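Local structure of ATP-dependent DNA helicase PIF1 (Candida albicans, 7OTJ) at residues Y261-T266 / V437-F442; V419-E424 / Q441-L446. The protein probably couples ATP hydrolysis to 5'-3' unwinding of DNA, including G-quadruplexes, to help keep nuclear and mitochondrial genomes stable. All coordinates share one frame; numbering follows the deposited sequence.

How the interactions relate
Strand 435-446 carries both interactions, and Gln441 and Phe442 belong to each. In interaction 1 the strand's first half pairs with residues 261-266; in interaction 2 residues 419-424 come in where it breaks at Phe442 and Pro443. Their centres are about 11 Å apart. They touch through Ile440, whose CG2 lies 3.7 Å from Glu424 O and 4.0 Å from Pro423 CB. The side chains of Ile440 and Pro423 each lie about 4 Å from a bound potassium ion. Both are away from the ADP and tetrafluoroaluminate pocket, in the antiparallel sheet that takes in strands of the SH3-like 2B domain. Nearest atoms lie about 9 Å (interaction 1) and 10 Å (interaction 2) from bound nucleic acid.

Interaction 1: residues Y261-T266 / V437-F442; sequences YNSVDT and VSRIQF
Antiparallel strand pairing joins Val264, Asp265 and Thr266 to Ile440, Arg439 and Ser438 in the sheet that takes in strands of the SH3-like 2B domain. Val264 and Ile440 form one hydrogen-bonded pair, Thr266 and Ser438 the next. Between them, at the non-hydrogen-bonded position, Asp265 and Arg439 lie side by side on one face of the sheet. Arg439 makes a side-on salt bridge with the carboxylate: NE donates to Asp265 OD1 (2.9 Å) and NH2 to Asp265 OD2 (2.8 Å), both on the syn side, with the two planar groups 19° apart. Ser263 OG, 3.0 Å from Asp265 OD1, donates to it from the opposite face of the carboxylate. Arg439 NH1 is taken by Ala283 O.

Opposite the break at Ser263, Gln441 CG stands anti to the backbone N (chi1 180°). The side chain bends at chi2, and NE2 bonds to Tyr261 O (3.2 Å) from above the carbonyl plane; Pro284 O is its other acceptor. A water links Gln441 OE1 to Asn262 O. The Phe442 edge meets the Tyr261 face, with centroids 4.5 Å apart. Two nitrogens and a hydroxyl on one carboxylate should restrain its rotation, and the neighbouring guanidinium would probably favour its ionised form.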
ATOM      1  N   TYR A 261      11.151   5.841  22.512  1.00 63.46           N
ATOM      2  CA  TYR A 261      12.157   4.937  21.973  1.00 70.19           C
ATOM      3  C   TYR A 261      12.884   5.660  20.848  1.00 59.68           C
ATOM      4  O   TYR A 261      12.327   5.846  19.762  1.00 58.92           O
ATOM      5  CB  TYR A 261      11.526   3.648  21.452  1.00 69.48           C
ATOM      6  CG  TYR A 261      11.039   2.696  22.512  1.00 63.29           C
ATOM      7  CD1 TYR A 261      11.935   2.023  23.326  1.00 64.43           C
ATOM      8  CD2 TYR A 261       9.682   2.442  22.673  1.00 63.92           C
ATOM      9  CE1 TYR A 261      11.497   1.136  24.285  1.00 79.53           C
ATOM     10  CE2 TYR A 261       9.234   1.554  23.629  1.00 65.65           C
ATOM     11  CZ  TYR A 261      10.148   0.905  24.433  1.00 73.52           C
ATOM     12  OH  TYR A 261       9.717   0.019  25.391  1.00 81.88           O
ATOM     13  N   ASN A 262      14.123   6.062  21.103  1.00 61.66           N
ATOM     14  CA  ASN A 262      14.951   6.669  20.074  1.00 59.65           C
ATOM     15  C   ASN A 262      15.642   5.586  19.261  1.00 59.87           C
ATOM     16  O   ASN A 262      16.083   4.568  19.804  1.00 59.07           O
ATOM     17  CB  ASN A 262      15.983   7.610  20.696  1.00 58.50           C
ATOM     18  CG  ASN A 262      15.343   8.819  21.355  1.00 71.85           C
ATOM     19  OD1 ASN A 262      14.407   9.414  20.813  1.00 66.95           O
ATOM     20  ND2 ASN A 262      15.843   9.187  22.530  1.00 70.89           N
ATOM     21  N   SER A 263      15.730   5.811  17.953  1.00 58.66           N
ATOM     22  CA  SER A 263      16.389   4.865  17.069  1.00 62.14           C
ATOM     23  C   SER A 263      17.898   5.050  17.122  1.00 56.60           C
ATOM     24  O   SER A 263      18.406   6.159  17.303  1.00 56.25           O
ATOM     25  CB  SER A 263      15.911   5.046  15.627  1.00 63.22           C
ATOM     26  OG  SER A 263      16.338   6.297  15.109  1.00 59.11           O
ATOM     27  N   VAL A 264      18.613   3.948  16.928  1.00 64.06           N
ATOM     28  CA  VAL A 264      20.065   3.972  16.808  1.00 62.13           C
ATOM     29  C   VAL A 264      20.388   4.038  15.322  1.00 56.18           C
ATOM     30  O   VAL A 264      20.135   3.085  14.582  1.00 57.46           O
ATOM     31  CB  VAL A 264      20.712   2.747  17.463  1.00 67.23           C
ATOM     32  CG1 VAL A 264      22.227   2.823  17.329  1.00 58.92           C
ATOM     33  CG2 VAL A 264      20.291   2.645  18.924  1.00 59.90           C
ATOM     34  N   ASP A 265      20.919   5.175  14.883  1.00 62.64           N
ATOM     35  CA  ASP A 265      21.189   5.442  13.476  1.00 57.52           C
ATOM     36  C   ASP A 265      22.694   5.480  13.249  1.00 59.42           C
ATOM     37  O   ASP A 265      23.391   6.311  13.841  1.00 65.98           O
ATOM     38  CB  ASP A 265      20.541   6.757  13.042  1.00 56.73           C
ATOM     39  CG  ASP A 265      19.026   6.654  12.935  1.00 60.07           C
ATOM     40  OD1 ASP A 265      18.486   5.551  13.166  1.00 57.70           O
ATOM     41  OD2 ASP A 265      18.375   7.673  12.613  1.00 55.24           O
ATOM     42  N   THR A 266      23.190   4.582  12.400  1.00 60.20           N
ATOM     43  CA  THR A 266      24.597   4.533  12.033  1.00 55.03           C
ATOM     44  C   THR A 266      24.718   4.456  10.516  1.00 63.20           C
ATOM     45  O   THR A 266      23.736   4.238   9.801  1.00 53.72           O
ATOM     46  CB  THR A 266      25.307   3.340  12.685  1.00 56.44           C
ATOM     47  OG1 THR A 266      24.602   2.132  12.371  1.00 63.80           O
ATOM     48  CG2 THR A 266      25.351   3.507  14.183  1.00 57.28           C
ATOM     49  N   VAL A 437      23.814   2.520   5.372  1.00 50.74           N
ATOM     50  CA  VAL A 437      23.070   3.208   6.418  1.00 50.49           C
ATOM     51  C   VAL A 437      22.307   2.154   7.208  1.00 58.99           C
ATOM     52  O   VAL A 437      21.783   1.197   6.629  1.00 55.73           O
ATOM     53  CB  VAL A 437      22.105   4.264   5.838  1.00 52.31           C
ATOM     54  CG1 VAL A 437      21.245   4.839   6.932  1.00 49.52           C
ATOM     55  CG2 VAL A 437      22.870   5.372   5.149  1.00 59.35           C
ATOM     56  N   SER A 438      22.281   2.306   8.536  1.00 58.11           N
ATOM     57  CA  SER A 438      21.568   1.387   9.413  1.00 51.77           C
ATOM     58  C   SER A 438      20.701   2.154  10.404  1.00 60.13           C
ATOM     59  O   SER A 438      21.147   3.139  11.003  1.00 59.82           O
ATOM     60  CB  SER A 438      22.551   0.488  10.166  1.00 53.51           C
ATOM     61  OG  SER A 438      21.868  -0.415  11.014  1.00 57.26           O
ATOM     62  N   ARG A 439      19.474   1.673  10.604  1.00 51.13           N
ATOM     63  CA  ARG A 439      18.598   2.185  11.651  1.00 58.70           C
ATOM     64  C   ARG A 439      18.007   1.012  12.412  1.00 65.82           C
ATOM     65  O   ARG A 439      17.417   0.108  11.809  1.00 64.74           O
ATOM     66  CB  ARG A 439      17.461   3.057  11.104  1.00 58.59           C
ATOM     67  CG  ARG A 439      16.361   3.295  12.146  1.00 50.19           C
ATOM     68  CD  ARG A 439      15.349   4.340  11.718  1.00 51.08           C
ATOM     69  NE  ARG A 439      15.921   5.679  11.719  1.00 59.12           N
ATOM     70  CZ  ARG A 439      15.325   6.748  11.209  1.00 64.68           C
ATOM     71  NH1 ARG A 439      14.115   6.675  10.674  1.00 50.98           N
ATOM     72  NH2 ARG A 439      15.966   7.915  11.225  1.00 62.83           N
ATOM     73  N   ILE A 440      18.150   1.037  13.733  1.00 61.34           N
ATOM     74  CA  ILE A 440      17.609   0.006  14.607  1.00 54.72           C
ATOM     75  C   ILE A 440      16.473   0.636  15.393  1.00 61.83           C
ATOM     76  O   ILE A 440      16.662   1.655  16.071  1.00 68.23           O
ATOM     77  CB  ILE A 440      18.686  -0.577  15.534  1.00 58.70           C
ATOM     78  CG1 ILE A 440      19.807  -1.211  14.700  1.00 65.26           C
ATOM     79  CG2 ILE A 440      18.075  -1.596  16.485  1.00 58.28           C
ATOM     80  CD1 ILE A 440      20.944  -1.782  15.518  1.00 76.43           C
ATOM     81  N   GLN A 441      15.289   0.043  15.280  1.00 60.39           N
ATOM     82  CA  GLN A 441      14.088   0.552  15.922  1.00 54.13           C
ATOM     83  C   GLN A 441      13.097  -0.596  16.027  1.00 57.38           C
ATOM     84  O   GLN A 441      13.170  -1.568  15.273  1.00 61.11           O
ATOM     85  CB  GLN A 441      13.492   1.720  15.126  1.00 52.40           C
ATOM     86  CG  GLN A 441      12.222   2.333  15.713  1.00 59.83           C
ATOM     87  CD  GLN A 441      12.468   3.043  17.027  1.00 66.64           C
ATOM     88  OE1 GLN A 441      12.558   2.413  18.083  1.00 71.97           O
ATOM     89  NE2 GLN A 441      12.583   4.365  16.969  1.00 63.44           N
ATOM     90  N   PHE A 442      12.178  -0.478  16.973  1.00 55.11           N
ATOM     91  CA  PHE A 442      11.065  -1.407  17.018  1.00 55.19           C
ATOM     92  C   PHE A 442      10.199  -1.223  15.775  1.00 61.24           C
ATOM     93  O   PHE A 442       9.965  -0.090  15.342  1.00 61.57           O
ATOM     94  CB  PHE A 442      10.234  -1.191  18.280  1.00 58.52           C
ATOM     95  CG  PHE A 442      11.002  -1.421  19.547  1.00 66.06           C
ATOM     96  CD1 PHE A 442      11.059  -2.680  20.118  1.00 65.42           C
ATOM     97  CD2 PHE A 442      11.685  -0.383  20.156  1.00 64.30           C
ATOM     98  CE1 PHE A 442      11.773  -2.898  21.275  1.00 73.26           C
ATOM     99  CE2 PHE A 442      12.402  -0.594  21.314  1.00 71.66           C
ATOM    100  CZ  PHE A 442      12.445  -1.853  21.876  1.00 81.29           C
TER
HETATM  101  O   HOH W   1      15.096   2.229  19.450  1.00 62.34           O

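Interaction 2: residues V419-E424 / Q441-L446; sequences VVVEPE and QFPLIL
Gln441 O accepts a nearly straight bond from Glu424 N (2.8 Å, 174°), and Gln441 N returns one to Glu424 O, making a single antiparallel hydrogen-bonded pair. Next to it the CA atoms come closest, Pro423 CA to Phe442 CA 4.0 Å; Pro443 is the centre of an inverse gamma turn in which Leu444 N bonds to Phe442 O.

Phe442 CG lies anti to its carbonyl carbon (chi1 -62°), and the ring runs alongside Pro423. Pro423 CB sits over the centre of one ring face, 4.3 Å above the plane, while Pro423 CD approaches Phe442 CE1 at 3.5 Å. Val421 O comes to the ring edge, near its plane, 3.2 Å from Phe442 CD1. The Val421 side chain slides past Pro443 in the opposite direction: its CG1 rests against Pro443 CD (3.6 Å) and reaches Leu444 CD1 (3.9 Å). Pro443 CG touches Glu424 CG at 4.0 Å.

The link between strands 416-420 and 424-429 thus packs on the break in strand 435-446 of the antiparallel sheet. Backbone bonds tie Val421 to Pro404 of strand 404-409 and Pro443 to Ile298 just after strand 294-297, and Leu287 of strand 286-289 packs on Phe442 and Leu444.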
ATOM      1  N   VAL A 419       2.307 -10.527  21.500  1.00 88.94           N
ATOM      2  CA  VAL A 419       3.704 -10.888  21.305  1.00 90.82           C
ATOM      3  C   VAL A 419       4.580  -9.769  21.851  1.00 82.31           C
ATOM      4  O   VAL A 419       4.140  -8.631  22.028  1.00 77.40           O
ATOM      5  CB  VAL A 419       4.048 -11.157  19.818  1.00 84.40           C
ATOM      6  CG1 VAL A 419       3.427 -12.461  19.345  1.00 85.63           C
ATOM      7  CG2 VAL A 419       3.589 -10.000  18.948  1.00 80.02           C
ATOM      8  N   VAL A 420       5.830 -10.117  22.136  1.00 74.68           N
ATOM      9  CA  VAL A 420       6.819  -9.157  22.611  1.00 75.86           C
ATOM     10  C   VAL A 420       7.611  -8.656  21.408  1.00 81.19           C
ATOM     11  O   VAL A 420       8.306  -9.431  20.742  1.00 83.01           O
ATOM     12  CB  VAL A 420       7.742  -9.786  23.667  1.00 76.17           C
ATOM     13  CG1 VAL A 420       8.132 -11.211  23.268  1.00 77.88           C
ATOM     14  CG2 VAL A 420       8.977  -8.918  23.881  1.00 72.67           C
ATOM     15  N   VAL A 421       7.515  -7.356  21.134  1.00 79.28           N
ATOM     16  CA  VAL A 421       8.053  -6.773  19.908  1.00 78.14           C
ATOM     17  C   VAL A 421       9.504  -6.372  20.157  1.00 76.04           C
ATOM     18  O   VAL A 421       9.779  -5.444  20.922  1.00 78.26           O
ATOM     19  CB  VAL A 421       7.222  -5.569  19.451  1.00 67.89           C
ATOM     20  CG1 VAL A 421       7.802  -4.976  18.182  1.00 73.63           C
ATOM     21  CG2 VAL A 421       5.776  -5.968  19.240  1.00 73.55           C
ATOM     22  N   GLU A 422      10.435  -7.061  19.494  1.00 72.75           N
ATOM     23  CA  GLU A 422      11.861  -6.783  19.589  1.00 79.24           C
ATOM     24  C   GLU A 422      12.286  -5.755  18.546  1.00 72.70           C
ATOM     25  O   GLU A 422      11.600  -5.554  17.541  1.00 72.16           O
ATOM     26  CB  GLU A 422      12.655  -8.077  19.415  1.00 77.93           C
ATOM     27  CG  GLU A 422      12.457  -9.080  20.540  1.00 77.22           C
ATOM     28  CD  GLU A 422      13.372 -10.281  20.418  1.00 85.84           C
ATOM     29  OE1 GLU A 422      13.339 -10.950  19.365  1.00 90.08           O
ATOM     30  OE2 GLU A 422      14.135 -10.548  21.371  1.00 97.70           O
ATOM     31  N   PRO A 423      13.415  -5.074  18.752  1.00 72.46           N
ATOM     32  CA  PRO A 423      13.893  -4.134  17.735  1.00 64.61           C
ATOM     33  C   PRO A 423      14.408  -4.855  16.497  1.00 71.28           C
ATOM     34  O   PRO A 423      14.899  -5.985  16.564  1.00 68.91           O
ATOM     35  CB  PRO A 423      15.018  -3.375  18.449  1.00 64.35           C
ATOM     36  CG  PRO A 423      15.489  -4.308  19.501  1.00 75.06           C
ATOM     37  CD  PRO A 423      14.264  -5.053  19.957  1.00 81.84           C
ATOM     38  N   GLU A 424      14.294  -4.171  15.357  1.00 66.94           N
ATOM     39  CA  GLU A 424      14.705  -4.695  14.063  1.00 60.03           C
ATOM     40  C   GLU A 424      15.649  -3.705  13.397  1.00 62.04           C
ATOM     41  O   GLU A 424      15.749  -2.546  13.805  1.00 68.55           O
ATOM     42  CB  GLU A 424      13.502  -4.947  13.152  1.00 64.07           C
ATOM     43  CG  GLU A 424      12.623  -6.089  13.600  1.00 67.25           C
ATOM     44  CD  GLU A 424      13.372  -7.401  13.633  1.00 76.40           C
ATOM     45  OE1 GLU A 424      13.347  -8.073  14.683  1.00 86.14           O
ATOM     46  OE2 GLU A 424      14.000  -7.749  12.611  1.00 80.85           O
ATOM     47  N   GLN A 441      15.289   0.043  15.280  1.00 60.39           N
ATOM     48  CA  GLN A 441      14.088   0.552  15.922  1.00 54.13           C
ATOM     49  C   GLN A 441      13.097  -0.596  16.027  1.00 57.38           C
ATOM     50  O   GLN A 441      13.170  -1.568  15.273  1.00 61.11           O
ATOM     51  CB  GLN A 441      13.492   1.720  15.126  1.00 52.40           C
ATOM     52  CG  GLN A 441      12.222   2.333  15.713  1.00 59.83           C
ATOM     53  CD  GLN A 441      12.468   3.043  17.027  1.00 66.64           C
ATOM     54  OE1 GLN A 441      12.558   2.413  18.083  1.00 71.97           O
ATOM     55  NE2 GLN A 441      12.583   4.365  16.969  1.00 63.44           N
ATOM     56  N   PHE A 442      12.178  -0.478  16.973  1.00 55.11           N
ATOM     57  CA  PHE A 442      11.065  -1.407  17.018  1.00 55.19           C
ATOM     58  C   PHE A 442      10.199  -1.223  15.775  1.00 61.24           C
ATOM     59  O   PHE A 442       9.965  -0.090  15.342  1.00 61.57           O
ATOM     60  CB  PHE A 442      10.234  -1.191  18.280  1.00 58.52           C
ATOM     61  CG  PHE A 442      11.002  -1.421  19.547  1.00 66.06           C
ATOM     62  CD1 PHE A 442      11.059  -2.680  20.118  1.00 65.42           C
ATOM     63  CD2 PHE A 442      11.685  -0.383  20.156  1.00 64.30           C
ATOM     64  CE1 PHE A 442      11.773  -2.898  21.275  1.00 73.26           C
ATOM     65  CE2 PHE A 442      12.402  -0.594  21.314  1.00 71.66           C
ATOM     66  CZ  PHE A 442      12.445  -1.853  21.876  1.00 81.29           C
ATOM     67  N   PRO A 443       9.721  -2.307  15.173  1.00 59.43           N
ATOM     68  CA  PRO A 443       8.941  -2.196  13.928  1.00 59.90           C
ATOM     69  C   PRO A 443       7.494  -1.784  14.177  1.00 60.92           C
ATOM     70  O   PRO A 443       6.547  -2.507  13.852  1.00 69.69           O
ATOM     71  CB  PRO A 443       9.057  -3.610  13.348  1.00 56.61           C
ATOM     72  CG  PRO A 443       9.136  -4.477  14.554  1.00 60.60           C
ATOM     73  CD  PRO A 443       9.954  -3.710  15.558  1.00 54.70           C
ATOM     74  N   LEU A 444       7.310  -0.584  14.727  1.00 51.01           N
ATOM     75  CA  LEU A 444       5.981  -0.107  15.082  1.00 56.88           C
ATOM     76  C   LEU A 444       5.851   1.371  14.753  1.00 60.31           C
ATOM     77  O   LEU A 444       6.818   2.129  14.854  1.00 55.91           O
ATOM     78  CB  LEU A 444       5.688  -0.324  16.576  1.00 59.40           C
ATOM     79  CG  LEU A 444       5.711  -1.752  17.126  1.00 64.62           C
ATOM     80  CD1 LEU A 444       5.604  -1.739  18.644  1.00 69.78           C
ATOM     81  CD2 LEU A 444       4.596  -2.584  16.516  1.00 67.22           C
ATOM     82  N   ILE A 445       4.650   1.760  14.329  1.00 60.36           N
ATOM     83  CA  ILE A 445       4.253   3.151  14.174  1.00 56.15           C
ATOM     84  C   ILE A 445       2.878   3.307  14.806  1.00 57.17           C
ATOM     85  O   ILE A 445       2.060   2.383  14.780  1.00 55.05           O
ATOM     86  CB  ILE A 445       4.231   3.602  12.697  1.00 53.24           C
ATOM     87  CG1 ILE A 445       3.311   2.700  11.881  1.00 53.83           C
ATOM     88  CG2 ILE A 445       5.642   3.629  12.115  1.00 51.89           C
ATOM     89  CD1 ILE A 445       3.106   3.183  10.479  1.00 56.55           C
ATOM     90  N   LEU A 446       2.631   4.476  15.402  1.00 61.49           N
ATOM     91  CA  LEU A 446       1.306   4.757  15.949  1.00 74.06           C
ATOM     92  C   LEU A 446       0.303   4.735  14.804  1.00 74.95           C
ATOM     93  O   LEU A 446       0.369   5.585  13.909  1.00 70.86           O
ATOM     94  CB  LEU A 446       1.263   6.111  16.661  1.00 60.91           C
ATOM     95  CG  LEU A 446       2.034   6.298  17.968  1.00 71.12           C
ATOM     96  CD1 LEU A 446       2.007   7.760  18.394  1.00 62.84           C
ATOM     97  CD2 LEU A 446       1.458   5.416  19.057  1.00 67.26           C
TER